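Local coordinates for protein monoglyceride lipase (Saccharomyces cerevisiae, PDB 4ZWN) that hydrolyses monoacylglycerols to free fatty acids and glycerol, with a strong preference for monounsaturated ones, and takes part in breaking down fatty acid ethyl esters, at residues L65-F70 with L138-H143; F92-R97 with N118-F123; T203-K208 with M225-Y230. The protein carries 2 engineered substitutions. One frame throughout, in Å; residues are numbered along the deposited sequence.

Contacts 1 and 2 build the core of the alpha/beta hydrolase fold, and contact 3 belongs to the cap above it. Strands 62-67 and 89-94 are neighbours in the central sheet, so contacts 1 and 2, with centres about 10 Å apart, meet directly: Leu66 N lies 2.7 Å from Phe92 O, and His68 NE2 lies 3.0 Å from Gln96 N. Contact 3 is centred about 20 Å from contact 1 yet reaches it where Phe70 CE2 packs 3.5 Å from Leu229 CD2. Between side chains, His143 comes about 3 Å from His302 of the inferred catalytic triad, whereas Leu205 stays about 9 Å from His302 and Leu229 about 10 Å from Ser144.

Contact 1 of 3, residues L65-F70 with L138-H143; sequences LLIHGF and LFMWGH
Trp141 O receives Ile67 N at 2.7 Å and is also approached by the CA-H of Leu66, a weaker contact with Leu66 CA 3.5 Å away. One pair on, Ile67 O does likewise, accepting His143 N in a longer bond of 3.2 Å while Gly142 CA closes in beside it. At the other end Leu65 N gives an almost straight bond (175°) to Phe139 O, and Leu65 O takes Trp141 N. The two strands run parallel in the middle of the central sheet of the alpha/beta hydrolase fold, and 138-143 leads into the GXSXG motif, where Gly142 and His143 precede the inferred nucleophile Ser144 on its elbow.

Leu66 and Trp141 share one face. Leu66 CD2 rests 3.6 Å from Trp141 CB, obliquely to the indole, whose CG stands anti to the backbone N (chi1 175°) and so brings CE3 alongside Leu66 CB. Helix 78-86 covers this pair through Leu80. On the other face Ile67 CD1 lies 3.9 Å from both CG and SD of Met140, whose chain, bent at its last torsion, packs on Cys150 and Tyr153 of helix 145-156 and Val124 of helix 113-134. Leucine offers a methyl to the flat indole, and flexible methionine can follow Ile67, neither burying a polar atom.

Beyond the strand, Gly69 CA passes 3.3 Å from His143 O; a CB there would run into that oxygen, which suits glycine. Gly69 O, in the ring plane of His68, accepts from ND1 standing above the carbonyl plane; NE2 accepts Gln96 N, while His143 ND1 bonds to Ser169 OG.

Contact 2 of 3, residues F92-R97 with N118-F123; sequences FTFDQR and NDLEHF
Strand 92-94 and helix 118-123 run roughly antiparallel, at 148° with axes 10.6 Å apart, a spacing that leaves room for one layer of side chains between them. Phe123 lies at the heart of that layer. Its ring stacks face to face on Phe94, centroids 4.2 Å apart and planes 17° from parallel, with Phe123 CD2 above the middle of the Phe94 ring. The CG of Phe94 sits between its backbone N and carbonyl carbon (chi1 65°), which turns a face of the ring to Phe123. Phe92 joins more loosely: its edge brings CE1 to 3.7 Å from Phe123 CD1, the rings being oblique. Leu120 CD1 approaches the edge of Phe94 near CZ. Flat, apolar rings suit such a buried layer because they fill it without polar atoms needing partners. His122 CD2 lies over the opposite face of Phe123, and the rings of Phe46, from strand 44-51, and Phe123 meet edge-to-face.

Helix 113-134 links strand 89-94 to the parallel strand 138-143, a beta-alpha-beta crossover that lays it over this side of the sheet.

Past the strand, Arg97 forms a side-on, two-bonded salt bridge with Asp119: NE reaches OD2 at 2.9 Å on its syn lone pair, and NH2 reaches OD1 at 3.0 Å from the syn side, somewhat out of the carboxylate plane. Guanidinium and carboxylate are nearly coplanar, which lets both bonds form together. A leucine in place of Arg97 takes away both N-H donors and the charge, which would probably leave the buried Asp119 carboxylate with an unbalanced charge and Asp42 O without its bond from NH1. A water accepts from Arg97 N and donates to Asp119 OD2 at 2.7 Å, giving that oxygen a second bond.

Contact 3 of 3, residues T203-K208 with M225-Y230; sequences TGLDLK and MSVPLY
The cap inserted between strands 165-169 and 264-269 of the hydrolase core holds this contact, just outside the small antiparallel pair 200-201 and 231-232. Leu205 reaches from 203-208 to 225-230. Its two methyls divide the work: CD1 comes 4.2 Å from Val227 CG2, and CD2 comes 4.1 Å from Leu229 CD2, with the Leu205 and Leu229 side chains crossing at about a right angle. Leu205 CG stands anti to the carbonyl carbon (chi1 -67°), and the extended end of the chain carries the fork across to 225-230. A forked residue such as leucine suits a place with two apolar neighbours, and Leu220 of helix 214-222 adds a third. These are light contacts at the surface, with no direct hydrogen bond between the segments.

A water supplies the polar link instead. It accepts from Thr203 N at 2.7 Å and donates to Leu229 O at 3.1 Å, bridging the backbones where the small strand pair has parted.

The backbone of 203-208 is shaped by two residues. Gly204 has a positive phi (84°), where a side chain would jam against the carbonyl O of Thr203, so glycine fits. Asp206 then centres an inverse gamma turn, closed by a weak bond of 3.1 Å from Leu207 N to Leu205 O, and serves as N-cap of the short helix 207-210, its OD1 bonding weakly to Gly209 N. In 225-230, Ser226 OG bonds to Asp223 OD2, and a cis peptide precedes Pro228; beyond it Leu229 packs on Phe70, in the loop after strand 62-67. Sitting in the insertion between strands 165-169 and 264-269, the contact belongs to the cap of the alpha/beta hydrolase fold, which in related monoglyceride lipases covers the acyl-chain pocket.

Contact 1 of 3, residues L65-F70 with L138-H143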
loop_
_atom_site.group_PDB
_atom_site.type_symbol
_atom_site.label_atom_id
_atom_site.label_comp_id
_atom_site.label_asym_id
_atom_site.label_seq_id
_atom_site.Cartn_x
_atom_site.Cartn_y
_atom_site.Cartn_z
ATOM N N LEU A 65 -9.763 -1.218 1.439
ATOM C CA LEU A 65 -8.757 -1.730 2.363
ATOM C C LEU A 65 -7.375 -1.206 1.967
ATOM O O LEU A 65 -6.893 -1.476 0.867
ATOM C CB LEU A 65 -8.766 -3.262 2.366
ATOM C CG LEU A 65 -8.385 -4.033 3.636
ATOM C CD1 LEU A 65 -8.372 -5.526 3.355
ATOM C CD2 LEU A 65 -7.051 -3.589 4.210
ATOM N N LEU A 66 -6.732 -0.469 2.865
ATOM C CA LEU A 66 -5.440 0.128 2.547
ATOM C C LEU A 66 -4.273 -0.667 3.133
ATOM O O LEU A 66 -4.186 -0.867 4.345
ATOM C CB LEU A 66 -5.388 1.574 3.040
ATOM C CG LEU A 66 -6.551 2.484 2.630
ATOM C CD1 LEU A 66 -6.249 3.925 2.987
ATOM C CD2 LEU A 66 -6.853 2.365 1.150
ATOM N N ILE A 67 -3.381 -1.120 2.259
ATOM C CA ILE A 67 -2.167 -1.808 2.676
ATOM C C ILE A 67 -0.977 -0.862 2.563
ATOM O O ILE A 67 -0.513 -0.570 1.459
ATOM C CB ILE A 67 -1.901 -3.066 1.831
ATOM C CG1 ILE A 67 -3.166 -3.915 1.720
ATOM C CG2 ILE A 67 -0.753 -3.875 2.425
ATOM C CD1 ILE A 67 -3.011 -5.127 0.834
ATOM N N HIS A 68 -0.486 -0.383 3.704
ATOM C CA HIS A 68 0.585 0.611 3.711
ATOM C C HIS A 68 1.914 0.021 3.256
ATOM O O HIS A 68 2.073 -1.199 3.170
ATOM C CB HIS A 68 0.737 1.242 5.103
ATOM C CG HIS A 68 1.278 0.309 6.148
ATOM N ND1 HIS A 68 2.613 -0.017 6.236
ATOM C CD2 HIS A 68 0.662 -0.344 7.161
ATOM C CE1 HIS A 68 2.797 -0.843 7.251
ATOM N NE2 HIS A 68 1.627 -1.058 7.831
ATOM N N GLY A 69 2.864 0.900 2.961
ATOM C CA GLY A 69 4.184 0.480 2.534
ATOM C C GLY A 69 5.170 0.402 3.683
ATOM O O GLY A 69 4.855 0.770 4.818
ATOM N N PHE A 70 6.369 -0.089 3.383
ATOM C CA PHE A 70 7.430 -0.186 4.374
ATOM C C PHE A 70 7.723 1.185 4.972
ATOM O O PHE A 70 7.907 2.161 4.244
ATOM C CB PHE A 70 8.690 -0.784 3.743
ATOM C CG PHE A 70 9.830 -0.966 4.710
ATOM C CD1 PHE A 70 9.708 -1.822 5.794
ATOM C CD2 PHE A 70 11.029 -0.294 4.524
ATOM C CE1 PHE A 70 10.756 -1.996 6.682
ATOM C CE2 PHE A 70 12.082 -0.466 5.407
ATOM C CZ PHE A 70 11.944 -1.316 6.488
ATOM N N LEU A 138 -15.893 -4.427 -1.519
ATOM C CA LEU A 138 -14.619 -4.232 -0.840
ATOM C C LEU A 138 -13.475 -4.173 -1.840
ATOM O O LEU A 138 -13.219 -5.139 -2.560
ATOM C CB LEU A 138 -14.368 -5.353 0.169
ATOM C CG LEU A 138 -13.058 -5.258 0.953
ATOM C CD1 LEU A 138 -13.034 -4.003 1.816
ATOM C CD2 LEU A 138 -12.847 -6.502 1.801
ATOM N N PHE A 139 -12.791 -3.034 -1.882
ATOM C CA PHE A 139 -11.654 -2.849 -2.776
ATOM C C PHE A 139 -10.345 -2.926 -1.999
ATOM O O PHE A 139 -10.318 -2.691 -0.791
ATOM C CB PHE A 139 -11.757 -1.510 -3.512
ATOM C CG PHE A 139 -12.926 -1.424 -4.457
ATOM C CD1 PHE A 139 -14.164 -0.983 -4.014
ATOM C CD2 PHE A 139 -12.784 -1.779 -5.786
ATOM C CE1 PHE A 139 -15.239 -0.904 -4.880
ATOM C CE2 PHE A 139 -13.855 -1.703 -6.657
ATOM C CZ PHE A 139 -15.084 -1.263 -6.203
ATOM N N MET A 140 -9.262 -3.257 -2.697
ATOM C CA MET A 140 -7.957 -3.390 -2.062
ATOM C C MET A 140 -6.941 -2.425 -2.674
ATOM O O MET A 140 -6.761 -2.380 -3.890
ATOM C CB MET A 140 -7.456 -4.834 -2.166
ATOM C CG MET A 140 -6.097 -5.076 -1.520
ATOM S SD MET A 140 -5.627 -6.819 -1.487
ATOM C CE MET A 140 -6.849 -7.479 -0.358
ATOM N N TRP A 141 -6.282 -1.658 -1.812
ATOM C CA TRP A 141 -5.317 -0.643 -2.221
ATOM C C TRP A 141 -3.996 -0.871 -1.502
ATOM O O TRP A 141 -3.979 -1.253 -0.334
ATOM C CB TRP A 141 -5.862 0.754 -1.915
ATOM C CG TRP A 141 -4.923 1.901 -2.179
ATOM C CD1 TRP A 141 -4.894 2.692 -3.292
ATOM C CD2 TRP A 141 -3.909 2.410 -1.301
ATOM N NE1 TRP A 141 -3.918 3.651 -3.167
ATOM C CE2 TRP A 141 -3.298 3.501 -1.955
ATOM C CE3 TRP A 141 -3.452 2.046 -0.029
ATOM C CZ2 TRP A 141 -2.256 4.231 -1.381
ATOM C CZ3 TRP A 141 -2.415 2.773 0.540
ATOM C CH2 TRP A 141 -1.830 3.853 -0.137
ATOM N N GLY A 142 -2.890 -0.639 -2.196
ATOM C CA GLY A 142 -1.581 -0.808 -1.596
ATOM C C GLY A 142 -0.549 0.121 -2.199
ATOM O O GLY A 142 -0.566 0.377 -3.402
ATOM N N HIS A 143 0.348 0.634 -1.361
ATOM C CA HIS A 143 1.426 1.487 -1.843
ATOM C C HIS A 143 2.789 0.826 -1.667
ATOM O O HIS A 143 3.082 0.262 -0.615
ATOM C CB HIS A 143 1.419 2.836 -1.126
ATOM C CG HIS A 143 2.618 3.677 -1.434
ATOM N ND1 HIS A 143 2.840 4.223 -2.679
ATOM C CD2 HIS A 143 3.673 4.041 -0.667
ATOM C CE1 HIS A 143 3.975 4.900 -2.664
ATOM N NE2 HIS A 143 4.500 4.804 -1.454
#

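Contact 2 of 3, residues F92-R97 with N118-F123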
loop_
_atom_site.group_PDB
_atom_site.type_symbol
_atom_site.label_atom_id
_atom_site.label_comp_id
_atom_site.label_asym_id
_atom_site.label_seq_id
_atom_site.Cartn_x
_atom_site.Cartn_y
_atom_site.Cartn_z
ATOM N N PHE A 92 -10.442 1.159 5.475
ATOM C CA PHE A 92 -9.916 0.355 6.561
ATOM C C PHE A 92 -8.427 0.159 6.348
ATOM O O PHE A 92 -7.997 -0.278 5.280
ATOM C CB PHE A 92 -10.623 -0.999 6.654
ATOM C CG PHE A 92 -10.229 -1.806 7.866
ATOM C CD1 PHE A 92 -9.095 -2.602 7.852
ATOM C CD2 PHE A 92 -10.993 -1.761 9.022
ATOM C CE1 PHE A 92 -8.731 -3.339 8.966
ATOM C CE2 PHE A 92 -10.635 -2.496 10.138
ATOM C CZ PHE A 92 -9.503 -3.285 10.110
ATOM N N THR A 93 -7.642 0.491 7.363
ATOM C CA THR A 93 -6.212 0.243 7.317
ATOM C C THR A 93 -5.735 -0.255 8.672
ATOM O O THR A 93 -6.390 -0.045 9.692
ATOM C CB THR A 93 -5.421 1.504 6.910
ATOM O OG1 THR A 93 -4.058 1.152 6.649
ATOM C CG2 THR A 93 -5.470 2.555 8.008
ATOM N N PHE A 94 -4.596 -0.931 8.673
ATOM C CA PHE A 94 -4.014 -1.427 9.908
ATOM C C PHE A 94 -2.499 -1.387 9.805
ATOM O O PHE A 94 -1.940 -1.611 8.731
ATOM C CB PHE A 94 -4.499 -2.852 10.205
ATOM C CG PHE A 94 -4.044 -3.875 9.197
ATOM C CD1 PHE A 94 -4.729 -4.048 8.006
ATOM C CD2 PHE A 94 -2.935 -4.668 9.448
ATOM C CE1 PHE A 94 -4.313 -4.988 7.080
ATOM C CE2 PHE A 94 -2.514 -5.611 8.529
ATOM C CZ PHE A 94 -3.204 -5.773 7.343
ATOM N N ASP A 95 -1.838 -1.075 10.913
ATOM C CA ASP A 95 -0.388 -1.173 10.964
ATOM C C ASP A 95 -0.019 -2.651 10.922
ATOM O O ASP A 95 -0.391 -3.414 11.810
ATOM C CB ASP A 95 0.174 -0.497 12.220
ATOM C CG ASP A 95 0.010 1.018 12.197
ATOM O OD1 ASP A 95 -0.356 1.574 11.138
ATOM O OD2 ASP A 95 0.263 1.658 13.240
ATOM N N GLN A 96 0.690 -3.056 9.873
ATOM C CA GLN A 96 1.022 -4.463 9.677
ATOM C C GLN A 96 2.072 -4.932 10.676
ATOM O O GLN A 96 2.756 -4.119 11.299
ATOM C CB GLN A 96 1.523 -4.705 8.251
ATOM C CG GLN A 96 0.567 -4.259 7.159
ATOM C CD GLN A 96 1.167 -4.408 5.774
ATOM O OE1 GLN A 96 1.460 -5.518 5.329
ATOM N NE2 GLN A 96 1.363 -3.287 5.090
ATOM N N ARG A 97 2.188 -6.249 10.820
ATOM C CA ARG A 97 3.200 -6.842 11.682
ATOM C C ARG A 97 4.591 -6.387 11.250
ATOM O O ARG A 97 4.980 -6.562 10.097
ATOM C CB ARG A 97 3.102 -8.369 11.653
ATOM C CG ARG A 97 3.975 -9.077 12.679
ATOM C CD ARG A 97 3.873 -10.586 12.525
ATOM N NE ARG A 97 2.488 -11.046 12.570
ATOM C CZ ARG A 97 1.908 -11.579 13.642
ATOM N NH1 ARG A 97 2.596 -11.733 14.766
ATOM N NH2 ARG A 97 0.641 -11.965 13.588
ATOM N N ASN A 118 -1.090 -14.037 6.024
ATOM C CA ASN A 118 -1.976 -14.602 7.034
ATOM C C ASN A 118 -2.684 -13.508 7.826
ATOM O O ASN A 118 -3.879 -13.613 8.108
ATOM C CB ASN A 118 -1.207 -15.514 7.986
ATOM C CG ASN A 118 -2.127 -16.303 8.901
ATOM O OD1 ASN A 118 -3.087 -16.923 8.446
ATOM N ND2 ASN A 118 -1.845 -16.270 10.198
ATOM N N ASP A 119 -1.944 -12.462 8.183
ATOM C CA ASP A 119 -2.537 -11.308 8.849
ATOM C C ASP A 119 -3.519 -10.617 7.917
ATOM O O ASP A 119 -4.582 -10.171 8.341
ATOM C CB ASP A 119 -1.465 -10.312 9.299
ATOM C CG ASP A 119 -0.540 -10.882 10.356
ATOM O OD1 ASP A 119 -0.932 -11.851 11.041
ATOM O OD2 ASP A 119 0.580 -10.353 10.505
ATOM N N LEU A 120 -3.151 -10.536 6.641
ATOM C CA LEU A 120 -3.986 -9.882 5.643
ATOM C C LEU A 120 -5.322 -10.601 5.484
ATOM O O LEU A 120 -6.370 -9.959 5.438
ATOM C CB LEU A 120 -3.261 -9.810 4.296
ATOM C CG LEU A 120 -4.006 -9.096 3.163
ATOM C CD1 LEU A 120 -4.437 -7.700 3.589
ATOM C CD2 LEU A 120 -3.137 -9.026 1.921
ATOM N N GLU A 121 -5.284 -11.930 5.411
ATOM C CA GLU A 121 -6.506 -12.718 5.267
ATOM C C GLU A 121 -7.459 -12.473 6.430
ATOM O O GLU A 121 -8.677 -12.452 6.250
ATOM C CB GLU A 121 -6.186 -14.213 5.163
ATOM C CG GLU A 121 -5.380 -14.618 3.935
ATOM C CD GLU A 121 -6.190 -14.611 2.648
ATOM O OE1 GLU A 121 -7.373 -14.211 2.673
ATOM O OE2 GLU A 121 -5.639 -15.018 1.604
ATOM N N HIS A 122 -6.899 -12.278 7.620
ATOM C CA HIS A 122 -7.701 -12.015 8.810
ATOM C C HIS A 122 -8.503 -10.724 8.692
ATOM O O HIS A 122 -9.680 -10.684 9.051
ATOM C CB HIS A 122 -6.817 -11.946 10.055
ATOM C CG HIS A 122 -7.538 -11.452 11.270
ATOM N ND1 HIS A 122 -8.371 -12.256 12.019
ATOM C CD2 HIS A 122 -7.574 -10.229 11.851
ATOM C CE1 HIS A 122 -8.877 -11.554 13.017
ATOM N NE2 HIS A 122 -8.411 -10.320 12.937
ATOM N N PHE A 123 -7.860 -9.671 8.197
ATOM C CA PHE A 123 -8.496 -8.363 8.107
ATOM C C PHE A 123 -9.346 -8.230 6.853
ATOM O O PHE A 123 -10.246 -7.393 6.794
ATOM C CB PHE A 123 -7.446 -7.254 8.151
ATOM C CG PHE A 123 -6.822 -7.076 9.501
ATOM C CD1 PHE A 123 -7.506 -6.417 10.511
ATOM C CD2 PHE A 123 -5.559 -7.575 9.767
ATOM C CE1 PHE A 123 -6.940 -6.255 11.759
ATOM C CE2 PHE A 123 -4.985 -7.417 11.013
ATOM C CZ PHE A 123 -5.678 -6.755 12.012
HETATM O O HOH W 1 0.961 -8.137 8.986
#

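Contact 3 of 3, residues T203-K208 with M225-Y230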
loop_
_atom_site.group_PDB
_atom_site.type_symbol
_atom_site.label_atom_id
_atom_site.label_comp_id
_atom_site.label_asym_id
_atom_site.label_seq_id
_atom_site.Cartn_x
_atom_site.Cartn_y
_atom_site.Cartn_z
ATOM N N THR A 203 18.103 1.864 6.709
ATOM C CA THR A 203 18.792 2.387 5.535
ATOM C C THR A 203 18.564 3.881 5.349
ATOM O O THR A 203 19.196 4.512 4.504
ATOM C CB THR A 203 18.349 1.654 4.260
ATOM O OG1 THR A 203 16.949 1.873 4.041
ATOM C CG2 THR A 203 18.613 0.167 4.398
ATOM N N GLY A 204 17.653 4.441 6.136
ATOM C CA GLY A 204 17.347 5.855 6.045
ATOM C C GLY A 204 16.338 6.179 4.960
ATOM O O GLY A 204 16.242 5.479 3.950
ATOM N N LEU A 205 15.587 7.254 5.171
ATOM C CA LEU A 205 14.562 7.687 4.229
ATOM C C LEU A 205 15.125 8.525 3.088
ATOM O O LEU A 205 15.849 9.495 3.313
ATOM C CB LEU A 205 13.482 8.488 4.956
ATOM C CG LEU A 205 12.615 7.720 5.951
ATOM C CD1 LEU A 205 11.651 8.669 6.633
ATOM C CD2 LEU A 205 11.867 6.600 5.249
ATOM N N ASP A 206 14.782 8.147 1.863
ATOM C CA ASP A 206 15.134 8.935 0.688
ATOM C C ASP A 206 14.065 10.002 0.454
ATOM O O ASP A 206 13.189 9.841 -0.397
ATOM C CB ASP A 206 15.284 8.033 -0.540
ATOM C CG ASP A 206 15.678 8.801 -1.784
ATOM O OD1 ASP A 206 16.199 9.930 -1.654
ATOM O OD2 ASP A 206 15.471 8.275 -2.896
ATOM N N LEU A 207 14.151 11.090 1.215
ATOM C CA LEU A 207 13.123 12.128 1.221
ATOM C C LEU A 207 12.883 12.736 -0.157
ATOM O O LEU A 207 11.740 13.010 -0.533
ATOM C CB LEU A 207 13.493 13.231 2.217
ATOM C CG LEU A 207 13.566 12.816 3.692
ATOM C CD1 LEU A 207 14.005 13.986 4.558
ATOM C CD2 LEU A 207 12.230 12.269 4.169
ATOM N N LYS A 208 13.962 12.944 -0.907
ATOM C CA LYS A 208 13.861 13.514 -2.246
ATOM C C LYS A 208 13.227 12.526 -3.222
ATOM O O LYS A 208 12.539 12.925 -4.160
ATOM C CB LYS A 208 15.239 13.952 -2.745
ATOM C CG LYS A 208 15.646 15.339 -2.261
ATOM C CD LYS A 208 17.057 15.704 -2.704
ATOM C CE LYS A 208 17.269 17.212 -2.680
ATOM N NZ LYS A 208 16.829 17.823 -1.395
ATOM N N MET A 225 7.410 8.669 14.429
ATOM C CA MET A 225 6.849 7.380 14.033
ATOM C C MET A 225 7.437 6.884 12.714
ATOM O O MET A 225 7.196 5.749 12.307
ATOM C CB MET A 225 5.324 7.474 13.914
ATOM C CG MET A 225 4.576 7.493 15.238
ATOM S SD MET A 225 4.530 5.875 16.035
ATOM C CE MET A 225 3.843 4.867 14.723
ATOM N N SER A 226 8.205 7.740 12.047
ATOM C CA SER A 226 8.810 7.387 10.766
ATOM C C SER A 226 10.302 7.105 10.911
ATOM O O SER A 226 10.857 6.260 10.209
ATOM C CB SER A 226 8.587 8.503 9.744
ATOM O OG SER A 226 7.206 8.708 9.502
ATOM N N VAL A 227 10.944 7.827 11.823
ATOM C CA VAL A 227 12.371 7.667 12.073
ATOM C C VAL A 227 12.584 7.258 13.527
ATOM O O VAL A 227 11.971 7.832 14.425
ATOM C CB VAL A 227 13.143 8.973 11.777
ATOM C CG1 VAL A 227 14.624 8.693 11.556
ATOM C CG2 VAL A 227 12.555 9.676 10.562
ATOM N N PRO A 228 13.441 6.251 13.769
ATOM C CA PRO A 228 14.159 5.450 12.773
ATOM C C PRO A 228 13.302 4.331 12.189
ATOM O O PRO A 228 12.290 3.950 12.775
ATOM C CB PRO A 228 15.332 4.878 13.569
ATOM C CG PRO A 228 14.802 4.758 14.949
ATOM C CD PRO A 228 13.863 5.919 15.143
ATOM N N LEU A 229 13.717 3.812 11.040
ATOM C CA LEU A 229 12.980 2.758 10.359
ATOM C C LEU A 229 13.786 1.464 10.289
ATOM O O LEU A 229 14.745 1.360 9.525
ATOM C CB LEU A 229 12.592 3.214 8.952
ATOM C CG LEU A 229 12.032 2.134 8.026
ATOM C CD1 LEU A 229 10.848 1.427 8.678
ATOM C CD2 LEU A 229 11.646 2.741 6.684
ATOM N N TYR A 230 13.385 0.472 11.082
ATOM C CA TYR A 230 14.088 -0.806 11.107
ATOM C C TYR A 230 13.360 -1.886 10.317
ATOM O O TYR A 230 12.139 -2.022 10.406
ATOM C CB TYR A 230 14.292 -1.280 12.548
ATOM C CG TYR A 230 15.025 -0.288 13.415
ATOM C CD1 TYR A 230 16.380 -0.042 13.229
ATOM C CD2 TYR A 230 14.364 0.402 14.422
ATOM C CE1 TYR A 230 17.053 0.868 14.017
ATOM C CE2 TYR A 230 15.028 1.310 15.218
ATOM C CZ TYR A 230 16.374 1.541 15.013
ATOM O OH TYR A 230 17.037 2.449 15.806
HETATM O O HOH W 2 15.541 0.941 6.528
#